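Local coordinates for Lin1840 protein (Listeria innocua serovar 6a, PDB 4ZO7), which probably acts as a beta-glucosidase of glycoside hydrolase family 3, hydrolysing terminal, non-reducing beta-D-glucosyl residues to release beta-D-glucose, at residues A[375-380]-A[521-526]; A[548-553]-A[598-603]. The protein carries 2 engineered substitutions. All coordinates share one frame; numbering follows the deposited sequence.

How the interactions relate
Interactions 1 and 2, with centres about 10 Å apart, lie side by side in the glycoside hydrolase family 3 C-terminal domain. Interaction 1 comes first along the chain and pairs strand 376-380 with strand 521-524, at the border of the six-stranded mixed sheet. Interaction 2 joins two loop segments, 548-553 and 598-603, that follow helix 532-541. These loops lie beside the edge strand: Lys602 N bonds to Leu377 O, and Tyr600 OH bonds to Leu378 O. One glucose touches both contacts, through Glu379 in the first and Tyr600 in the second.

Interaction 1. Residues A[375-380]-A[521-526]; sequences AVLLEN and ALLELW. With BGC (beta-D-glucopyranose), chain D.
The carbonyl oxygen of Leu522 receives two amide donors at once, Leu378 N at 2.9 Å and Glu379 N at 3.2 Å. The first approaches almost in line with the carbonyl bond, whereas the second comes in the carbonyl plane, on a lone pair, at a C=O...N angle of 137°. Two successive residues thus face one partner, which defines a classic beta bulge, and within it Leu522 returns a bond from its N to Glu379 O. On one flank, Val376 and Glu524 form a hydrogen-bonded antiparallel pair, with Val376 N 2.8 Å from Glu524 O; on the other, Asn380 and Ala521 make a non-hydrogen-bonded pair. The strands belong to the mixed sheet of the family 3 C-terminal domain, where 376-380 runs antiparallel along one margin and 521-524 continues inward to the parallel strand 500-505.

Side chains mesh from the bulge toward Ala375, whose CB meets Leu525 CD2. Leu378 CB lies 4.1 Å from Leu522 CD2, while CD1 of Leu378 packs against Glu524 CB, the two side chains lying side by side. On the opposite face of the sheet, Leu377 and Leu523 cross at about a right angle, meeting through their CD1 methyls, and helix 532-541 covers Leu523. The CG of Glu524 lies 3.5 Å above one face of the Trp526 ring, displaced toward its rim, and Val376 CG2 comes obliquely to NE1 of that ring, a buried nitrogen with no polar partner.

Side-chain packing thins at the Asn380 end. Partly exposed Asn380 brings OD1 only to 4.0 Å from Ala521 CB and spends that oxygen on Leu385 N. The side chain of Glu379 leads away from Leu522, bending at chi2 (-77°) and carrying the carboxylate to the glucose. OE2 accepts from O4 of the sugar at 2.7 Å and also bonds Tyr596 OH, while OE1 meets O3 at a separation so short that its exact value is doubtful.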
ATOM      1  N   ALA A 375       6.578  27.551  -6.731  1.00 10.14           N
ATOM      2  CA  ALA A 375       5.268  27.404  -7.272  1.00  8.90           C
ATOM      3  C   ALA A 375       5.362  26.621  -8.602  1.00  9.71           C
ATOM      4  O   ALA A 375       6.377  26.719  -9.283  1.00  8.21           O
ATOM      5  CB  ALA A 375       4.657  28.716  -7.523  1.00  8.81           C
ATOM      6  N   VAL A 376       4.320  25.848  -8.922  1.00  8.80           N
ATOM      7  CA  VAL A 376       4.271  25.058 -10.175  1.00  9.19           C
ATOM      8  C   VAL A 376       3.095  25.496 -11.082  1.00  9.84           C
ATOM      9  O   VAL A 376       1.970  25.416 -10.693  1.00 10.31           O
ATOM     10  CB  VAL A 376       4.122  23.550  -9.888  1.00  8.94           C
ATOM     11  CG1 VAL A 376       4.104  22.736 -11.188  1.00  8.09           C
ATOM     12  CG2 VAL A 376       5.198  23.083  -8.911  1.00  8.60           C
ATOM     13  N   LEU A 377       3.385  25.943 -12.297  1.00 10.23           N
ATOM     14  CA  LEU A 377       2.358  26.226 -13.273  1.00 10.62           C
ATOM     15  C   LEU A 377       1.936  24.933 -13.903  1.00 11.19           C
ATOM     16  O   LEU A 377       2.740  24.322 -14.606  1.00 12.93           O
ATOM     17  CB  LEU A 377       2.862  27.183 -14.385  1.00 12.56           C
ATOM     18  CG  LEU A 377       1.855  27.690 -15.454  1.00 11.60           C
ATOM     19  CD1 LEU A 377       0.755  28.494 -14.748  1.00 11.20           C
ATOM     20  CD2 LEU A 377       2.609  28.535 -16.487  1.00 11.50           C
ATOM     21  N   LEU A 378       0.679  24.544 -13.680  1.00 10.44           N
ATOM     22  CA  LEU A 378       0.111  23.277 -14.153  1.00  9.77           C
ATOM     23  C   LEU A 378      -0.657  23.374 -15.493  1.00  8.88           C
ATOM     24  O   LEU A 378      -0.623  22.450 -16.297  1.00  6.71           O
ATOM     25  CB  LEU A 378      -0.760  22.655 -13.005  1.00  8.84           C
ATOM     26  CG  LEU A 378       0.035  22.313 -11.744  1.00  8.78           C
ATOM     27  CD1 LEU A 378      -0.831  21.711 -10.643  1.00 10.02           C
ATOM     28  CD2 LEU A 378       1.079  21.283 -12.078  1.00  9.31           C
ATOM     29  N   GLU A 379      -1.390  24.476 -15.688  1.00 11.16           N
ATOM     30  CA  GLU A 379      -2.111  24.722 -16.965  1.00 12.19           C
ATOM     31  C   GLU A 379      -2.053  26.217 -17.322  1.00 13.34           C
ATOM     32  O   GLU A 379      -2.073  27.076 -16.447  1.00 11.87           O
ATOM     33  CB  GLU A 379      -3.591  24.289 -16.938  1.00 12.56           C
ATOM     34  CG  GLU A 379      -3.919  22.872 -16.443  1.00 12.93           C
ATOM     35  CD  GLU A 379      -3.645  21.753 -17.454  1.00 14.59           C
ATOM     36  OE1 GLU A 379      -3.347  22.049 -18.662  1.00 12.02           O
ATOM     37  OE2 GLU A 379      -3.730  20.556 -17.014  1.00 16.07           O
ATOM     38  N   ASN A 380      -2.032  26.519 -18.608  1.00 15.49           N
ATOM     39  CA  ASN A 380      -2.132  27.907 -19.061  1.00 16.40           C
ATOM     40  C   ASN A 380      -2.555  27.868 -20.502  1.00 19.69           C
ATOM     41  O   ASN A 380      -1.732  27.857 -21.400  1.00 24.10           O
ATOM     42  CB  ASN A 380      -0.786  28.605 -18.910  1.00 15.48           C
ATOM     43  CG  ASN A 380      -0.858  30.092 -19.126  1.00 11.71           C
ATOM     44  OD1 ASN A 380      -1.921  30.686 -19.038  1.00  9.75           O
ATOM     45  ND2 ASN A 380       0.290  30.702 -19.395  1.00 13.71           N
ATOM     46  N   ALA A 521      -6.324  28.404 -16.598  1.00 11.19           N
ATOM     47  CA  ALA A 521      -4.955  28.332 -16.006  1.00 11.28           C
ATOM     48  C   ALA A 521      -5.089  27.798 -14.601  1.00 11.33           C
ATOM     49  O   ALA A 521      -6.165  27.958 -13.960  1.00 11.35           O
ATOM     50  CB  ALA A 521      -4.257  29.703 -15.960  1.00  9.13           C
ATOM     51  N   LEU A 522      -4.026  27.138 -14.149  1.00  9.43           N
ATOM     52  CA  LEU A 522      -3.984  26.526 -12.821  1.00 10.44           C
ATOM     53  C   LEU A 522      -2.556  26.630 -12.318  1.00  9.93           C
ATOM     54  O   LEU A 522      -1.677  26.152 -12.957  1.00 11.87           O
ATOM     55  CB  LEU A 522      -4.509  25.055 -12.855  1.00 10.52           C
ATOM     56  CG  LEU A 522      -4.388  24.177 -11.600  1.00 10.17           C
ATOM     57  CD1 LEU A 522      -5.309  24.619 -10.485  1.00 10.65           C
ATOM     58  CD2 LEU A 522      -4.712  22.717 -11.913  1.00 11.17           C
ATOM     59  N   LEU A 523      -2.390  27.280 -11.166  1.00 10.31           N
ATOM     60  CA  LEU A 523      -1.131  27.596 -10.563  1.00 10.23           C
ATOM     61  C   LEU A 523      -1.119  27.058  -9.146  1.00  9.95           C
ATOM     62  O   LEU A 523      -1.935  27.453  -8.302  1.00  9.74           O
ATOM     63  CB  LEU A 523      -0.876  29.094 -10.519  1.00 10.75           C
ATOM     64  CG  LEU A 523       0.450  29.669  -9.985  1.00 10.73           C
ATOM     65  CD1 LEU A 523       1.695  29.137 -10.710  1.00 12.06           C
ATOM     66  CD2 LEU A 523       0.447  31.189  -9.981  1.00 10.24           C
ATOM     67  N   GLU A 524      -0.171  26.143  -8.921  1.00  9.11           N
ATOM     68  CA  GLU A 524       0.011  25.488  -7.636  1.00  9.77           C
ATOM     69  C   GLU A 524       0.985  26.301  -6.828  1.00  8.91           C
ATOM     70  O   GLU A 524       2.185  26.337  -7.135  1.00 11.98           O
ATOM     71  CB  GLU A 524       0.536  24.062  -7.850  1.00 10.68           C
ATOM     72  CG  GLU A 524       1.022  23.374  -6.583  1.00 11.79           C
ATOM     73  CD  GLU A 524      -0.093  22.991  -5.626  1.00 12.59           C
ATOM     74  OE1 GLU A 524      -0.409  23.861  -4.783  1.00 13.23           O
ATOM     75  OE2 GLU A 524      -0.608  21.822  -5.708  1.00 11.97           O
ATOM     76  N   LEU A 525       0.487  27.019  -5.852  1.00  7.31           N
ATOM     77  CA  LEU A 525       1.353  27.761  -4.926  1.00  9.53           C
ATOM     78  C   LEU A 525       1.800  27.043  -3.673  1.00  9.17           C
ATOM     79  O   LEU A 525       2.661  27.570  -2.932  1.00 10.40           O
ATOM     80  CB  LEU A 525       0.603  29.038  -4.487  1.00 10.85           C
ATOM     81  CG  LEU A 525       0.582  29.904  -5.741  1.00 12.86           C
ATOM     82  CD1 LEU A 525      -0.703  30.615  -5.929  1.00 13.87           C
ATOM     83  CD2 LEU A 525       1.775  30.849  -5.797  1.00 14.41           C
ATOM     84  N   TRP A 526       1.192  25.875  -3.397  1.00  9.50           N
ATOM     85  CA  TRP A 526       1.388  25.137  -2.178  1.00  8.58           C
ATOM     86  C   TRP A 526       1.051  26.147  -1.086  1.00  8.05           C
ATOM     87  O   TRP A 526       0.111  26.921  -1.274  1.00 11.69           O
ATOM     88  CB  TRP A 526       2.799  24.578  -2.089  1.00  7.79           C
ATOM     89  CG  TRP A 526       3.178  23.627  -3.199  1.00  7.39           C
ATOM     90  CD1 TRP A 526       4.058  23.861  -4.245  1.00  8.56           C
ATOM     91  CD2 TRP A 526       2.730  22.286  -3.354  1.00  6.68           C
ATOM     92  NE1 TRP A 526       4.179  22.704  -5.031  1.00  8.36           N
ATOM     93  CE2 TRP A 526       3.378  21.735  -4.483  1.00  7.56           C
ATOM     94  CE3 TRP A 526       1.876  21.455  -2.594  1.00  7.35           C
ATOM     95  CZ2 TRP A 526       3.157  20.393  -4.897  1.00  8.25           C
ATOM     96  CZ3 TRP A 526       1.665  20.130  -3.010  1.00  7.83           C
ATOM     97  CH2 TRP A 526       2.297  19.621  -4.147  1.00  8.12           C
TER
HETATM   98  C2  BGC D 801      -0.724  18.511 -19.768  1.00 25.15           C
HETATM   99  C3  BGC D 801      -2.069  19.051 -19.247  1.00 23.32           C
HETATM  100  C4  BGC D 801      -3.110  17.943 -19.230  1.00 21.35           C
HETATM  101  C5  BGC D 801      -2.536  16.717 -18.495  1.00 22.86           C
HETATM  102  C6  BGC D 801      -3.520  15.559 -18.387  1.00 19.91           C
HETATM  103  C1  BGC D 801      -0.271  17.296 -18.953  1.00 24.16           C
HETATM  104  O1  BGC D 801       1.023  16.844 -19.394  1.00 27.28           O
HETATM  105  O2  BGC D 801       0.275  19.522 -19.694  1.00 27.28           O
HETATM  106  O3  BGC D 801      -2.492  20.206 -19.981  1.00 22.15           O
HETATM  107  O4  BGC D 801      -4.218  18.352 -18.428  1.00 18.50           O
HETATM  108  O5  BGC D 801      -1.291  16.291 -19.069  1.00 23.15           O
HETATM  109  O6  BGC D 801      -2.903  14.516 -17.639  1.00 14.47           O

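Interaction 2. Residues A[548-553]-A[598-603]; sequences GKLSMS and FGYGKS. With BGC (beta-D-glucopyranose), chain D.
Leu550 uses both of its backbone polar atoms on the facing segment: its N bonds to Tyr600 O at 2.9 Å, and its O takes a bond from Gly599 N at 2.7 Å. Two irregular loops of the glycoside hydrolase family 3 C-terminal domain, running roughly opposite ways, are joined by this pair of backbone bonds. A weaker backbone contact supplements it, Gly601 CA-H pointing nearly straight at Gly548 O.

Charge and water gather around Lys549. Bent at chi2 (-67°), its chain passes over Gly599 O and brings NZ to Gly601 O at 3.0 Å. NZ also makes a salt bridge with Glu640, on strand 638-648 of the fibronectin type III-like domain, so the paired loops are tied to that domain. One water links NZ to Gly601 N; another connects Ser553 OG with Phe598 N.

Aromatic and apolar contacts complete the interface. The edge of the Phe598 ring meets Ser551 O nearly in plane, CE1 being 3.6 Å away, and Leu550 CD1 approaches the edge of Tyr600. The Tyr600 side chain leaves the paired loops, and its OH, which also meets Leu378 O, accepts a hydrogen bond from O2 of the glucose at 2.6 Å.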
ATOM      1  N   GLY A 548       8.843  26.135 -11.208  1.00 10.42           N
ATOM      2  CA  GLY A 548       8.837  24.958 -10.324  1.00  8.60           C
ATOM      3  C   GLY A 548       8.323  23.736 -11.091  1.00  8.74           C
ATOM      4  O   GLY A 548       7.631  23.893 -12.092  1.00  7.74           O
ATOM      5  N   LYS A 549       8.747  22.538 -10.655  1.00  8.03           N
ATOM      6  CA  LYS A 549       8.319  21.238 -11.242  1.00  8.90           C
ATOM      7  C   LYS A 549       7.807  20.333 -10.156  1.00  9.78           C
ATOM      8  O   LYS A 549       8.272  20.394  -9.029  1.00 12.88           O
ATOM      9  CB  LYS A 549       9.477  20.549 -11.917  1.00  8.79           C
ATOM     10  CG  LYS A 549      10.238  21.353 -12.976  1.00  9.76           C
ATOM     11  CD  LYS A 549       9.490  21.713 -14.264  1.00  9.24           C
ATOM     12  CE  LYS A 549      10.463  22.172 -15.349  1.00  9.29           C
ATOM     13  NZ  LYS A 549       9.729  22.398 -16.635  1.00  9.28           N
ATOM     14  N   LEU A 550       6.860  19.467 -10.441  1.00  8.78           N
ATOM     15  CA  LEU A 550       6.305  18.621  -9.375  1.00  8.31           C
ATOM     16  C   LEU A 550       7.383  17.716  -8.874  1.00  8.48           C
ATOM     17  O   LEU A 550       8.003  17.040  -9.668  1.00  8.29           O
ATOM     18  CB  LEU A 550       5.125  17.795  -9.897  1.00  7.89           C
ATOM     19  CG  LEU A 550       3.896  18.677 -10.276  1.00  8.47           C
ATOM     20  CD1 LEU A 550       2.870  17.787 -10.926  1.00  9.55           C
ATOM     21  CD2 LEU A 550       3.253  19.462  -9.130  1.00  8.32           C
ATOM     22  N   SER A 551       7.543  17.643  -7.564  1.00  8.86           N
ATOM     23  CA  SER A 551       8.420  16.633  -6.948  1.00  8.98           C
ATOM     24  C   SER A 551       7.637  15.426  -6.372  1.00  9.99           C
ATOM     25  O   SER A 551       8.222  14.511  -5.769  1.00  7.37           O
ATOM     26  CB  SER A 551       9.246  17.293  -5.876  1.00  8.42           C
ATOM     27  OG  SER A 551       8.367  17.746  -4.899  1.00 10.08           O
ATOM     28  N   MET A 552       6.309  15.440  -6.619  1.00 11.04           N
ATOM     29  CA  MET A 552       5.407  14.416  -6.223  1.00  8.74           C
ATOM     30  C   MET A 552       4.289  14.286  -7.260  1.00  8.41           C
ATOM     31  O   MET A 552       3.750  15.268  -7.701  1.00 10.02           O
ATOM     32  CB  MET A 552       4.872  14.655  -4.836  1.00  8.67           C
ATOM     33  CG  MET A 552       4.244  13.372  -4.263  1.00  8.73           C
ATOM     34  SD  MET A 552       3.899  13.566  -2.506  1.00  9.34           S
ATOM     35  CE  MET A 552       3.445  11.934  -1.983  1.00  7.59           C
ATOM     36  N   SER A 553       3.966  13.063  -7.658  1.00  8.32           N
ATOM     37  CA  SER A 553       2.948  12.810  -8.648  1.00  9.30           C
ATOM     38  C   SER A 553       1.523  13.239  -8.153  1.00  9.25           C
ATOM     39  O   SER A 553       1.184  13.146  -6.925  1.00 11.75           O
ATOM     40  CB  SER A 553       2.957  11.309  -9.017  1.00 10.62           C
ATOM     41  OG  SER A 553       4.158  10.936  -9.601  1.00 11.70           O
ATOM     42  N   PHE A 598       5.897  13.375 -12.117  1.00  8.46           N
ATOM     43  CA  PHE A 598       7.086  13.962 -11.506  1.00  7.97           C
ATOM     44  C   PHE A 598       7.883  14.759 -12.543  1.00  8.66           C
ATOM     45  O   PHE A 598       8.072  14.303 -13.730  1.00  7.32           O
ATOM     46  CB  PHE A 598       7.943  12.841 -11.013  1.00  7.73           C
ATOM     47  CG  PHE A 598       9.248  13.280 -10.384  1.00  8.22           C
ATOM     48  CD1 PHE A 598       9.330  13.554  -9.021  1.00  9.29           C
ATOM     49  CD2 PHE A 598      10.423  13.311 -11.113  1.00  9.07           C
ATOM     50  CE1 PHE A 598      10.523  13.955  -8.435  1.00  9.57           C
ATOM     51  CE2 PHE A 598      11.632  13.682 -10.501  1.00  9.31           C
ATOM     52  CZ  PHE A 598      11.686  13.967  -9.171  1.00  8.16           C
ATOM     53  N   GLY A 599       8.397  15.898 -12.101  1.00  7.69           N
ATOM     54  CA  GLY A 599       9.242  16.746 -12.968  1.00  9.21           C
ATOM     55  C   GLY A 599       8.511  17.684 -13.907  1.00 10.19           C
ATOM     56  O   GLY A 599       9.180  18.379 -14.687  1.00 12.37           O
ATOM     57  N   TYR A 600       7.158  17.698 -13.843  1.00 11.86           N
ATOM     58  CA  TYR A 600       6.305  18.529 -14.719  1.00 10.39           C
ATOM     59  C   TYR A 600       6.009  19.926 -14.170  1.00 10.36           C
ATOM     60  O   TYR A 600       5.630  20.093 -12.999  1.00  8.44           O
ATOM     61  CB  TYR A 600       4.977  17.808 -15.015  1.00 11.80           C
ATOM     62  CG  TYR A 600       3.896  18.645 -15.734  1.00 11.85           C
ATOM     63  CD1 TYR A 600       3.946  18.891 -17.116  1.00 11.20           C
ATOM     64  CD2 TYR A 600       2.847  19.187 -15.028  1.00 10.69           C
ATOM     65  CE1 TYR A 600       2.947  19.629 -17.750  1.00 12.32           C
ATOM     66  CE2 TYR A 600       1.857  19.948 -15.660  1.00 13.41           C
ATOM     67  CZ  TYR A 600       1.907  20.159 -17.024  1.00 12.90           C
ATOM     68  OH  TYR A 600       0.901  20.903 -17.629  1.00 12.67           O
ATOM     69  N   GLY A 601       6.116  20.917 -15.056  1.00 12.06           N
ATOM     70  CA  GLY A 601       5.802  22.316 -14.688  1.00 11.59           C
ATOM     71  C   GLY A 601       5.941  23.146 -15.969  1.00 11.46           C
ATOM     72  O   GLY A 601       6.795  22.899 -16.790  1.00  9.31           O
ATOM     73  N   LYS A 602       5.061  24.096 -16.155  1.00 11.01           N
ATOM     74  CA  LYS A 602       5.133  24.945 -17.304  1.00 12.34           C
ATOM     75  C   LYS A 602       5.919  26.267 -17.031  1.00 13.48           C
ATOM     76  O   LYS A 602       6.382  26.545 -15.899  1.00 13.39           O
ATOM     77  CB  LYS A 602       3.705  25.171 -17.831  1.00 15.58           C
ATOM     78  CG  LYS A 602       2.970  23.891 -18.252  1.00 14.52           C
ATOM     79  CD  LYS A 602       1.527  24.191 -18.595  1.00 18.90           C
ATOM     80  CE  LYS A 602       1.379  24.984 -19.873  1.00 25.03           C
ATOM     81  NZ  LYS A 602       1.704  24.106 -21.037  1.00 33.20           N
ATOM     82  N   SER A 603       6.081  27.065 -18.089  1.00 13.59           N
ATOM     83  CA  SER A 603       6.815  28.348 -18.024  1.00 11.67           C
ATOM     84  C   SER A 603       6.152  29.324 -19.043  1.00 12.08           C
ATOM     85  O   SER A 603       5.529  28.896 -20.016  1.00 12.75           O
ATOM     86  CB  SER A 603       8.279  28.079 -18.424  1.00 11.22           C
ATOM     87  OG  SER A 603       9.032  29.273 -18.682  1.00 11.34           O
TER
HETATM   88  C2  BGC D 801      -0.724  18.511 -19.768  1.00 25.15           C
HETATM   89  C3  BGC D 801      -2.069  19.051 -19.247  1.00 23.32           C
HETATM   90  C4  BGC D 801      -3.110  17.943 -19.230  1.00 21.35           C
HETATM   91  C5  BGC D 801      -2.536  16.717 -18.495  1.00 22.86           C
HETATM   92  C6  BGC D 801      -3.520  15.559 -18.387  1.00 19.91           C
HETATM   93  C1  BGC D 801      -0.271  17.296 -18.953  1.00 24.16           C
HETATM   94  O1  BGC D 801       1.023  16.844 -19.394  1.00 27.28           O
HETATM   95  O2  BGC D 801       0.275  19.522 -19.694  1.00 27.28           O
HETATM   96  O3  BGC D 801      -2.492  20.206 -19.981  1.00 22.15           O
HETATM   97  O4  BGC D 801      -4.218  18.352 -18.428  1.00 18.50           O
HETATM   98  O5  BGC D 801      -1.291  16.291 -19.069  1.00 23.15           O
HETATM   99  O6  BGC D 801      -2.903  14.516 -17.639  1.00 14.47           O
HETATM  100  O   HOH W   1       6.127  25.889 -13.195  1.00  9.57           O
HETATM  101  O   HOH W   2       8.105  19.869 -17.251  1.00  7.03           O
HETATM  102  O   HOH W   3       8.951  25.279 -16.307  1.00 15.55           O
HETATM  103  O   HOH W   4       5.266  10.566 -12.125  1.00  8.79           O